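Local structure of alkaline serine protease (Pseudoalteromonas sp., 1Y9Z) at residues Y165-P168 with A169-S173; L184-A187 with A188-Y192; E388-A391 with S392-R395; G409-N412 with Q413-Y416. The protein probably hydrolyses peptide bonds in other proteins as a cold-adapted serine endopeptidase of the subtilisin family, working at alkaline pH. One frame throughout, in Å; residues are numbered along the deposited sequence.

Overall arrangement
All four contacts are local and follow one another along the chain; none nests in or crosses another. Interaction 1 (165-173) closes a turn between strands 152-156 and 174-180, parallel neighbours in the main sheet of the subtilisin-like domain. Interaction 2 (184-192) does the same between strands 174-180 and 196-201, and its Gln191 side chain lies against Ser166 of interaction 1. Much later, interaction 3 (388-395) starts helix 391-401, whose Arg395 comes back to Asp172 O, a probable hydrogen bond to interaction 1. Interaction 4 (409-416) folds the loop before helix 421-430 round calcium and packs on His186 and Tyr192 of interaction 2, their centres about 11 Å apart. The C-terminal part thus meets both inter-strand loops.

Interaction 1. Residues Y165-P168 with A169-S173; sequences YSYP and ASYDS. With NA (sodium ion), chain E.
Ser170 folds back on Ser166 and grips one acceptor twice. With chi1 at -59° its hydroxyl stands beside its own backbone N, which lets OG donate to Ser166 O over 2.7 Å while Ser170 N reaches the same Ser166 O at 2.8 Å. The two donors take different directions: N lies in the carbonyl plane, whereas OG sits above it, 35° out. Ser170 CB rests over one face of the Tyr167 ring in a CH-pi contact, 3.9 Å from the ring centroid, and Ser170 OG lies at the edge of the Tyr165 ring. Pro168, entered through a cis peptide bond, opens a type I beta turn that ends at Tyr171, as the nearly straight bond from Tyr171 N to Pro168 O (3.1 Å) attests. This turn belongs to the loop joining parallel strands 152-156 and 174-180 of the subtilisin-like alpha/beta domain. Tyr167, just before the turn, and Tyr171, which ends it, form an edge-to-face pair, Tyr167 CD1 standing over the Tyr171 ring centre with planes 55° apart. Pro168 CB adds apolar contact at 3.9 Å to Tyr171 CD1. Outside the loop, Glu139 and Thr136 hold the hydroxyl of Tyr171. The turn also presents two carbonyls to a sodium ion, Ala169 O at 2.4 Å and Tyr171 O at 2.3 Å; Val174 O and Gln195 OE1 complete the site.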
loop_
_atom_site.group_PDB
_atom_site.type_symbol
_atom_site.label_atom_id
_atom_site.label_comp_id
_atom_site.label_asym_id
_atom_site.label_seq_id
_atom_site.Cartn_x
_atom_site.Cartn_y
_atom_site.Cartn_z
ATOM N N TYR A 165 5.128 12.306 -16.059
ATOM C CA TYR A 165 4.306 13.050 -15.115
ATOM C C TYR A 165 2.895 12.490 -15.118
ATOM O O TYR A 165 2.276 12.354 -16.173
ATOM C CB TYR A 165 4.211 14.522 -15.510
ATOM C CG TYR A 165 5.480 15.318 -15.353
ATOM C CD1 TYR A 165 6.030 15.551 -14.095
ATOM C CD2 TYR A 165 6.115 15.869 -16.464
ATOM C CE1 TYR A 165 7.181 16.319 -13.950
ATOM C CE2 TYR A 165 7.264 16.634 -16.328
ATOM C CZ TYR A 165 7.789 16.855 -15.072
ATOM O OH TYR A 165 8.919 17.624 -14.939
ATOM N N SER A 166 2.397 12.155 -13.936
ATOM C CA SER A 166 1.031 11.676 -13.791
ATOM C C SER A 166 0.272 12.851 -13.179
ATOM O O SER A 166 0.796 13.552 -12.315
ATOM C CB SER A 166 0.972 10.474 -12.849
ATOM O OG SER A 166 -0.361 10.028 -12.683
ATOM N N TYR A 167 -0.951 13.079 -13.642
ATOM C CA TYR A 167 -1.767 14.172 -13.132
ATOM C C TYR A 167 -2.996 13.562 -12.468
ATOM O O TYR A 167 -3.499 12.536 -12.918
ATOM C CB TYR A 167 -2.139 15.103 -14.290
ATOM C CG TYR A 167 -0.917 15.755 -14.910
ATOM C CD1 TYR A 167 -0.426 16.969 -14.426
ATOM C CD2 TYR A 167 -0.211 15.124 -15.938
ATOM C CE1 TYR A 167 0.742 17.538 -14.949
ATOM C CE2 TYR A 167 0.956 15.685 -16.465
ATOM C CZ TYR A 167 1.423 16.889 -15.963
ATOM O OH TYR A 167 2.584 17.445 -16.463
ATOM N N PRO A 168 -3.549 14.229 -11.441
ATOM C CA PRO A 168 -3.163 15.508 -10.837
ATOM C C PRO A 168 -1.888 15.640 -10.004
ATOM O O PRO A 168 -1.506 16.759 -9.663
ATOM C CB PRO A 168 -4.394 15.866 -10.016
ATOM C CG PRO A 168 -4.803 14.527 -9.486
ATOM C CD PRO A 168 -4.694 13.640 -10.717
ATOM N N ALA A 169 -1.230 14.535 -9.670
ATOM C CA ALA A 169 -0.024 14.615 -8.847
ATOM C C ALA A 169 1.009 15.630 -9.319
ATOM O O ALA A 169 1.618 16.324 -8.506
ATOM C CB ALA A 169 0.627 13.246 -8.748
ATOM N N SER A 170 1.195 15.730 -10.631
ATOM C CA SER A 170 2.211 16.622 -11.175
ATOM C C SER A 170 1.893 18.110 -11.316
ATOM O O SER A 170 2.693 18.860 -11.877
ATOM C CB SER A 170 2.717 16.040 -12.493
ATOM O OG SER A 170 3.263 14.747 -12.256
ATOM N N TYR A 171 0.737 18.540 -10.816
ATOM C CA TYR A 171 0.382 19.962 -10.829
ATOM C C TYR A 171 1.029 20.530 -9.563
ATOM O O TYR A 171 1.183 19.814 -8.574
ATOM C CB TYR A 171 -1.135 20.160 -10.740
ATOM C CG TYR A 171 -1.899 19.828 -12.001
ATOM C CD1 TYR A 171 -2.987 18.959 -11.966
ATOM C CD2 TYR A 171 -1.560 20.407 -13.226
ATOM C CE1 TYR A 171 -3.720 18.674 -13.108
ATOM C CE2 TYR A 171 -2.290 20.129 -14.379
ATOM C CZ TYR A 171 -3.368 19.262 -14.311
ATOM O OH TYR A 171 -4.100 18.985 -15.442
ATOM N N ASP A 172 1.395 21.805 -9.577
ATOM C CA ASP A 172 2.033 22.409 -8.408
ATOM C C ASP A 172 1.139 22.513 -7.174
ATOM O O ASP A 172 1.632 22.649 -6.054
ATOM C CB ASP A 172 2.568 23.801 -8.756
ATOM C CG ASP A 172 3.759 23.749 -9.688
ATOM O OD1 ASP A 172 4.705 22.989 -9.395
ATOM O OD2 ASP A 172 3.753 24.473 -10.706
ATOM N N SER A 173 -0.172 22.445 -7.376
ATOM C CA SER A 173 -1.131 22.554 -6.278
ATOM C C SER A 173 -1.390 21.229 -5.567
ATOM O O SER A 173 -2.158 21.178 -4.602
ATOM C CB SER A 173 -2.459 23.083 -6.815
ATOM O OG SER A 173 -3.001 22.180 -7.769
HETATM NA NA NA E . 2.605 18.268 -7.584
HETATM O O HOH W 1 -1.719 11.611 -10.119
#

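Interaction 2. Residues L184-A187 with A188-Y192; sequences LDHA and AFSQY
Two first torsions set this contact of His186 and Ala187 with Phe189 and Ser190. At 168°, chi1 of His186 swings the imidazole opposite its own backbone N and carries NE2 to Ser190; at 61°, chi1 of Phe189 lodges the ring between its backbone N and carbonyl carbon, folding it back over Ala187. The chain between them is a type I beta turn from Ala187 to Ser190, part of the loop linking strands 174-180 and 196-201 of the subtilisin-like sheet. The turn is closed by Ser190 N donating to Ala187 O at 2.9 Å, from well above the carbonyl plane. Ala187 CB sits over one face of the Phe189 ring, 3.8 Å from the centroid and displaced toward the rim, a CH-pi contact. His186 reaches the last residue of the turn: NE2 donates to Ser190 O at 3.0 Å, but the bond is bent, 136° at the hydrogen, and the acceptor lies somewhat out of the imidazole plane. Ser190 OG is hydrogen-bonded to the backbone N of Ala179, fastening the turn to strand 174-180. One water lies in the imidazole plane, 2.9 Å from His186 NE2 and 2.6 Å from Ser190 OG.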
loop_
_atom_site.group_PDB
_atom_site.type_symbol
_atom_site.label_atom_id
_atom_site.label_comp_id
_atom_site.label_asym_id
_atom_site.label_seq_id
_atom_site.Cartn_x
_atom_site.Cartn_y
_atom_site.Cartn_z
ATOM N N LEU A 184 12.808 1.159 3.248
ATOM C CA LEU A 184 12.846 2.547 2.800
ATOM C C LEU A 184 13.498 2.701 1.435
ATOM O O LEU A 184 13.931 3.788 1.059
ATOM C CB LEU A 184 13.554 3.426 3.834
ATOM C CG LEU A 184 12.848 3.481 5.193
ATOM C CD1 LEU A 184 13.601 4.413 6.124
ATOM C CD2 LEU A 184 11.412 3.956 5.008
ATOM N N ASP A 185 13.563 1.605 0.688
ATOM C CA ASP A 185 14.133 1.650 -0.647
ATOM C C ASP A 185 13.058 2.097 -1.628
ATOM O O ASP A 185 11.885 1.745 -1.488
ATOM C CB ASP A 185 14.660 0.275 -1.060
ATOM C CG ASP A 185 15.926 -0.108 -0.325
ATOM O OD1 ASP A 185 16.891 0.684 -0.357
ATOM O OD2 ASP A 185 15.959 -1.198 0.280
ATOM N N HIS A 186 13.467 2.883 -2.618
ATOM C CA HIS A 186 12.553 3.373 -3.639
ATOM C C HIS A 186 11.957 2.196 -4.409
ATOM O O HIS A 186 12.675 1.299 -4.845
ATOM C CB HIS A 186 13.314 4.310 -4.587
ATOM C CG HIS A 186 12.568 4.658 -5.839
ATOM N ND1 HIS A 186 12.925 4.168 -7.077
ATOM C CD2 HIS A 186 11.492 5.454 -6.044
ATOM C CE1 HIS A 186 12.101 4.649 -7.992
ATOM N NE2 HIS A 186 11.223 5.432 -7.391
ATOM N N ALA A 187 10.635 2.196 -4.555
ATOM C CA ALA A 187 9.949 1.136 -5.284
ATOM C C ALA A 187 10.292 1.262 -6.764
ATOM O O ALA A 187 10.129 2.330 -7.356
ATOM C CB ALA A 187 8.447 1.250 -5.077
ATOM N N ALA A 188 10.750 0.169 -7.363
ATOM C CA ALA A 188 11.145 0.179 -8.766
ATOM C C ALA A 188 10.087 0.733 -9.715
ATOM O O ALA A 188 10.419 1.339 -10.736
ATOM C CB ALA A 188 11.549 -1.228 -9.204
ATOM N N PHE A 189 8.817 0.533 -9.384
ATOM C CA PHE A 189 7.728 1.003 -10.236
ATOM C C PHE A 189 7.333 2.462 -10.027
ATOM O O PHE A 189 6.641 3.042 -10.861
ATOM C CB PHE A 189 6.479 0.142 -10.011
ATOM C CG PHE A 189 5.963 0.179 -8.593
ATOM C CD1 PHE A 189 6.155 -0.904 -7.742
ATOM C CD2 PHE A 189 5.321 1.311 -8.095
ATOM C CE1 PHE A 189 5.717 -0.858 -6.417
ATOM C CE2 PHE A 189 4.882 1.368 -6.776
ATOM C CZ PHE A 189 5.082 0.282 -5.936
ATOM N N SER A 190 7.760 3.045 -8.912
ATOM C CA SER A 190 7.388 4.417 -8.580
ATOM C C SER A 190 7.984 5.448 -9.530
ATOM O O SER A 190 9.200 5.607 -9.608
ATOM C CB SER A 190 7.796 4.717 -7.134
ATOM O OG SER A 190 7.231 5.928 -6.675
ATOM N N GLN A 191 7.118 6.152 -10.254
ATOM C CA GLN A 191 7.576 7.161 -11.200
ATOM C C GLN A 191 8.398 8.237 -10.503
ATOM O O GLN A 191 8.040 8.715 -9.426
ATOM C CB GLN A 191 6.377 7.771 -11.935
ATOM C CG GLN A 191 5.836 6.850 -13.024
ATOM C CD GLN A 191 4.484 7.271 -13.560
ATOM O OE1 GLN A 191 4.298 8.406 -14.012
ATOM N NE2 GLN A 191 3.530 6.352 -13.527
ATOM N N TYR A 192 9.516 8.603 -11.124
ATOM C CA TYR A 192 10.406 9.610 -10.564
ATOM C C TYR A 192 10.359 10.892 -11.393
ATOM O O TYR A 192 10.635 10.882 -12.594
ATOM C CB TYR A 192 11.840 9.061 -10.489
ATOM C CG TYR A 192 12.403 8.575 -11.809
ATOM C CD1 TYR A 192 12.043 7.330 -12.339
ATOM C CD2 TYR A 192 13.286 9.369 -12.537
ATOM C CE1 TYR A 192 12.555 6.895 -13.566
ATOM C CE2 TYR A 192 13.797 8.946 -13.757
ATOM C CZ TYR A 192 13.431 7.712 -14.267
ATOM O OH TYR A 192 13.953 7.313 -15.478
HETATM O O HOH W 2 9.252 7.557 -7.205
#

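Interaction 3. Residues E388-A391 with S392-R395; sequences ECSA and SQVR
Ser390 OG lies over one face of the flat Gln393 carboxamide, 3.6 Å from Gln393 CD. The amide nitrogen and oxygen are probably interchanged in the model, so the 2.9 Å between the modelled Gln393 NE2 and Ser390 N shows proximity, and a hydrogen bond there may exist once the group is turned. Gln393 CG also comes within 3.3 Å of Ser390 OG; chi1 of -76° sets CG beside the backbone N, and the chain, extended beyond CG, runs back toward Ser390 and Cys389. Ser390 is the N-cap of helix 391-401, and its hydroxyl is hydrogen-bonded to that of Ser392 at 3.0 Å. The first helical bonds follow: Val394 N to Ser390 O, almost in line with the carbonyl, and Arg395 N to Ala391 O, both 2.9 Å. Replacing Gln393 with an alanine would remove the carboxamide and would probably leave Ser390 N without this polar neighbour and the cap hydroxyl less covered. Just before the cap, the disulfide from Cys389 to Cys432 ties the helix start to the C-terminal tail. Past the first turn, the extended Arg395 side chain leads away to a salt bridge with Glu197, itself a ligand in a sodium site.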
loop_
_atom_site.group_PDB
_atom_site.type_symbol
_atom_site.label_atom_id
_atom_site.label_comp_id
_atom_site.label_asym_id
_atom_site.label_seq_id
_atom_site.Cartn_x
_atom_site.Cartn_y
_atom_site.Cartn_z
ATOM N N GLU A 388 -6.115 25.484 12.676
ATOM C CA GLU A 388 -6.037 26.905 12.360
ATOM C C GLU A 388 -5.045 27.173 11.232
ATOM O O GLU A 388 -5.111 28.210 10.573
ATOM C CB GLU A 388 -5.647 27.721 13.601
ATOM C CG GLU A 388 -4.204 27.557 14.071
ATOM C CD GLU A 388 -3.970 26.294 14.878
ATOM O OE1 GLU A 388 -2.811 26.060 15.285
ATOM O OE2 GLU A 388 -4.939 25.539 15.111
ATOM N N CYS A 389 -4.129 26.235 11.004
ATOM C CA CYS A 389 -3.137 26.392 9.947
ATOM C C CYS A 389 -3.760 26.092 8.582
ATOM O O CYS A 389 -4.743 25.356 8.489
ATOM C CB CYS A 389 -1.946 25.464 10.195
ATOM S SG CYS A 389 -1.111 25.680 11.805
ATOM N N SER A 390 -3.191 26.665 7.526
ATOM C CA SER A 390 -3.715 26.462 6.177
ATOM C C SER A 390 -3.151 25.210 5.517
ATOM O O SER A 390 -2.184 24.621 5.999
ATOM C CB SER A 390 -3.388 27.667 5.295
ATOM O OG SER A 390 -2.004 27.711 4.996
ATOM N N ALA A 391 -3.757 24.819 4.401
ATOM C CA ALA A 391 -3.315 23.644 3.662
ATOM C C ALA A 391 -1.858 23.797 3.235
ATOM O O ALA A 391 -1.061 22.868 3.371
ATOM C CB ALA A 391 -4.200 23.436 2.438
ATOM N N SER A 392 -1.512 24.975 2.724
ATOM C CA SER A 392 -0.148 25.229 2.275
ATOM C C SER A 392 0.830 25.124 3.438
ATOM O O SER A 392 1.943 24.628 3.277
ATOM C CB SER A 392 -0.044 26.614 1.626
ATOM O OG SER A 392 -0.339 27.642 2.554
ATOM N N GLN A 393 0.406 25.581 4.612
ATOM C CA GLN A 393 1.259 25.521 5.792
ATOM C C GLN A 393 1.473 24.079 6.255
ATOM O O GLN A 393 2.575 23.707 6.665
ATOM C CB GLN A 393 0.657 26.376 6.912
ATOM C CG GLN A 393 0.872 27.870 6.684
ATOM C CD GLN A 393 0.117 28.753 7.659
ATOM O OE1 GLN A 393 0.431 29.936 7.811
ATOM N NE2 GLN A 393 -0.890 28.192 8.315
ATOM N N VAL A 394 0.426 23.263 6.180
ATOM C CA VAL A 394 0.540 21.863 6.573
ATOM C C VAL A 394 1.452 21.143 5.574
ATOM O O VAL A 394 2.300 20.336 5.959
ATOM C CB VAL A 394 -0.844 21.175 6.596
ATOM C CG1 VAL A 394 -0.685 19.677 6.819
ATOM C CG2 VAL A 394 -1.698 21.778 7.705
ATOM N N ARG A 395 1.272 21.448 4.290
ATOM C CA ARG A 395 2.078 20.848 3.232
ATOM C C ARG A 395 3.556 21.130 3.504
ATOM O O ARG A 395 4.397 20.234 3.430
ATOM C CB ARG A 395 1.660 21.432 1.877
ATOM C CG ARG A 395 2.376 20.846 0.671
ATOM C CD ARG A 395 1.781 21.408 -0.608
ATOM N NE ARG A 395 2.495 20.966 -1.800
ATOM C CZ ARG A 395 2.203 21.370 -3.031
ATOM N NH1 ARG A 395 2.905 20.920 -4.062
ATOM N NH2 ARG A 395 1.204 22.221 -3.230
#

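Interaction 4. Residues G409-N412 with Q413-Y416; sequences GRDN and QTGY. With CA (calcium ion), chain D.
Arg410 lies across the ring of Tyr416, its CD over one face, 4.0 Å from the centroid and displaced toward the rim. The extended chain carries the guanidinium past the ring centre to the CE2 rim, where Tyr416 CE2 lies over one of its faces; the planes, 45° apart, are too inclined for a parallel stack. Arg410 NH2 then meets Tyr416 OH in a weak, bent bond of 3.2 Å, while NH1 has a stronger partner in Val196 O. Were Tyr416 a serine, the methylenes of Arg410 would probably lose the ring face they lie on, and NH2 its weak partner. Between these residues and the loop tip, Asp411 and Gly415 form a single antiparallel hydrogen-bonded bridge, with Gly415 N to Asp411 O at 2.8 Å; Gly415 has the positive phi that favours glycine. The Asp411 carboxylate is shared. Its OD2 accepts from Thr414 N at 2.7 Å, nearly along the C-O direction, and from Thr414 OG1 at 2.8 Å on the syn side. OD1 binds calcium at 2.3 Å, beside Gly409 O, a water, and Asp404, Leu405 and Val407. That water donates to both Thr414 OG1 and Gly415 O. The bridged loop and the calcium site are therefore coupled: one carboxylate and one water each bridge the ion to 413-416, and the directly bound calcium would be expected to favour the ionised carboxylate.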
loop_
_atom_site.group_PDB
_atom_site.type_symbol
_atom_site.label_atom_id
_atom_site.label_comp_id
_atom_site.label_asym_id
_atom_site.label_seq_id
_atom_site.Cartn_x
_atom_site.Cartn_y
_atom_site.Cartn_z
ATOM N N GLY A 409 19.251 15.341 0.350
ATOM C CA GLY A 409 18.421 16.372 -0.242
ATOM C C GLY A 409 17.269 15.822 -1.056
ATOM O O GLY A 409 17.122 14.612 -1.214
ATOM N N ARG A 410 16.446 16.720 -1.583
ATOM C CA ARG A 410 15.305 16.305 -2.382
ATOM C C ARG A 410 15.772 15.605 -3.654
ATOM O O ARG A 410 16.721 16.045 -4.299
ATOM C CB ARG A 410 14.454 17.521 -2.758
ATOM C CG ARG A 410 13.195 17.167 -3.533
ATOM C CD ARG A 410 12.383 18.403 -3.896
ATOM N NE ARG A 410 11.121 18.030 -4.529
ATOM C CZ ARG A 410 10.102 18.861 -4.731
ATOM N NH1 ARG A 410 8.996 18.421 -5.315
ATOM N NH2 ARG A 410 10.184 20.129 -4.347
ATOM N N ASP A 411 15.121 14.497 -3.996
ATOM C CA ASP A 411 15.450 13.778 -5.222
ATOM C C ASP A 411 14.156 13.360 -5.913
ATOM O O ASP A 411 13.086 13.367 -5.296
ATOM C CB ASP A 411 16.353 12.563 -4.947
ATOM C CG ASP A 411 15.805 11.644 -3.879
ATOM O OD1 ASP A 411 16.296 11.706 -2.732
ATOM O OD2 ASP A 411 14.883 10.865 -4.192
ATOM N N ASN A 412 14.251 13.016 -7.193
ATOM C CA ASN A 412 13.077 12.639 -7.979
ATOM C C ASN A 412 12.442 11.312 -7.586
ATOM O O ASN A 412 11.270 11.073 -7.881
ATOM C CB ASN A 412 13.422 12.601 -9.472
ATOM C CG ASN A 412 13.733 13.975 -10.047
ATOM O OD1 ASN A 412 13.891 14.119 -11.259
ATOM N ND2 ASN A 412 13.822 14.984 -9.186
ATOM N N GLN A 413 13.210 10.446 -6.938
ATOM C CA GLN A 413 12.681 9.151 -6.525
ATOM C C GLN A 413 11.838 9.200 -5.255
ATOM O O GLN A 413 10.755 8.613 -5.200
ATOM C CB GLN A 413 13.820 8.148 -6.314
ATOM C CG GLN A 413 14.417 7.593 -7.596
ATOM C CD GLN A 413 15.274 8.594 -8.345
ATOM O OE1 GLN A 413 15.383 8.532 -9.571
ATOM N NE2 GLN A 413 15.901 9.510 -7.615
ATOM N N THR A 414 12.324 9.913 -4.245
ATOM C CA THR A 414 11.643 9.977 -2.955
ATOM C C THR A 414 11.209 11.361 -2.464
ATOM O O THR A 414 10.667 11.486 -1.363
ATOM C CB THR A 414 12.533 9.340 -1.871
ATOM O OG1 THR A 414 13.752 10.088 -1.749
ATOM C CG2 THR A 414 12.872 7.903 -2.244
ATOM N N GLY A 415 11.432 12.393 -3.271
ATOM C CA GLY A 415 11.058 13.733 -2.855
ATOM C C GLY A 415 11.861 14.139 -1.631
ATOM O O GLY A 415 13.072 13.927 -1.583
ATOM N N TYR A 416 11.195 14.719 -0.638
ATOM C CA TYR A 416 11.879 15.128 0.584
ATOM C C TYR A 416 12.116 13.948 1.520
ATOM O O TYR A 416 12.833 14.071 2.514
ATOM C CB TYR A 416 11.082 16.222 1.297
ATOM C CG TYR A 416 11.143 17.549 0.579
ATOM C CD1 TYR A 416 12.351 18.243 0.461
ATOM C CD2 TYR A 416 10.008 18.100 -0.011
ATOM C CE1 TYR A 416 12.422 19.450 -0.227
ATOM C CE2 TYR A 416 10.070 19.307 -0.704
ATOM C CZ TYR A 416 11.280 19.975 -0.808
ATOM O OH TYR A 416 11.345 21.158 -1.510
HETATM CA CA CA D . 16.916 12.422 -0.609
HETATM O O HOH W 3 16.708 12.415 -8.499
HETATM O O HOH W 4 14.571 12.116 -0.137
#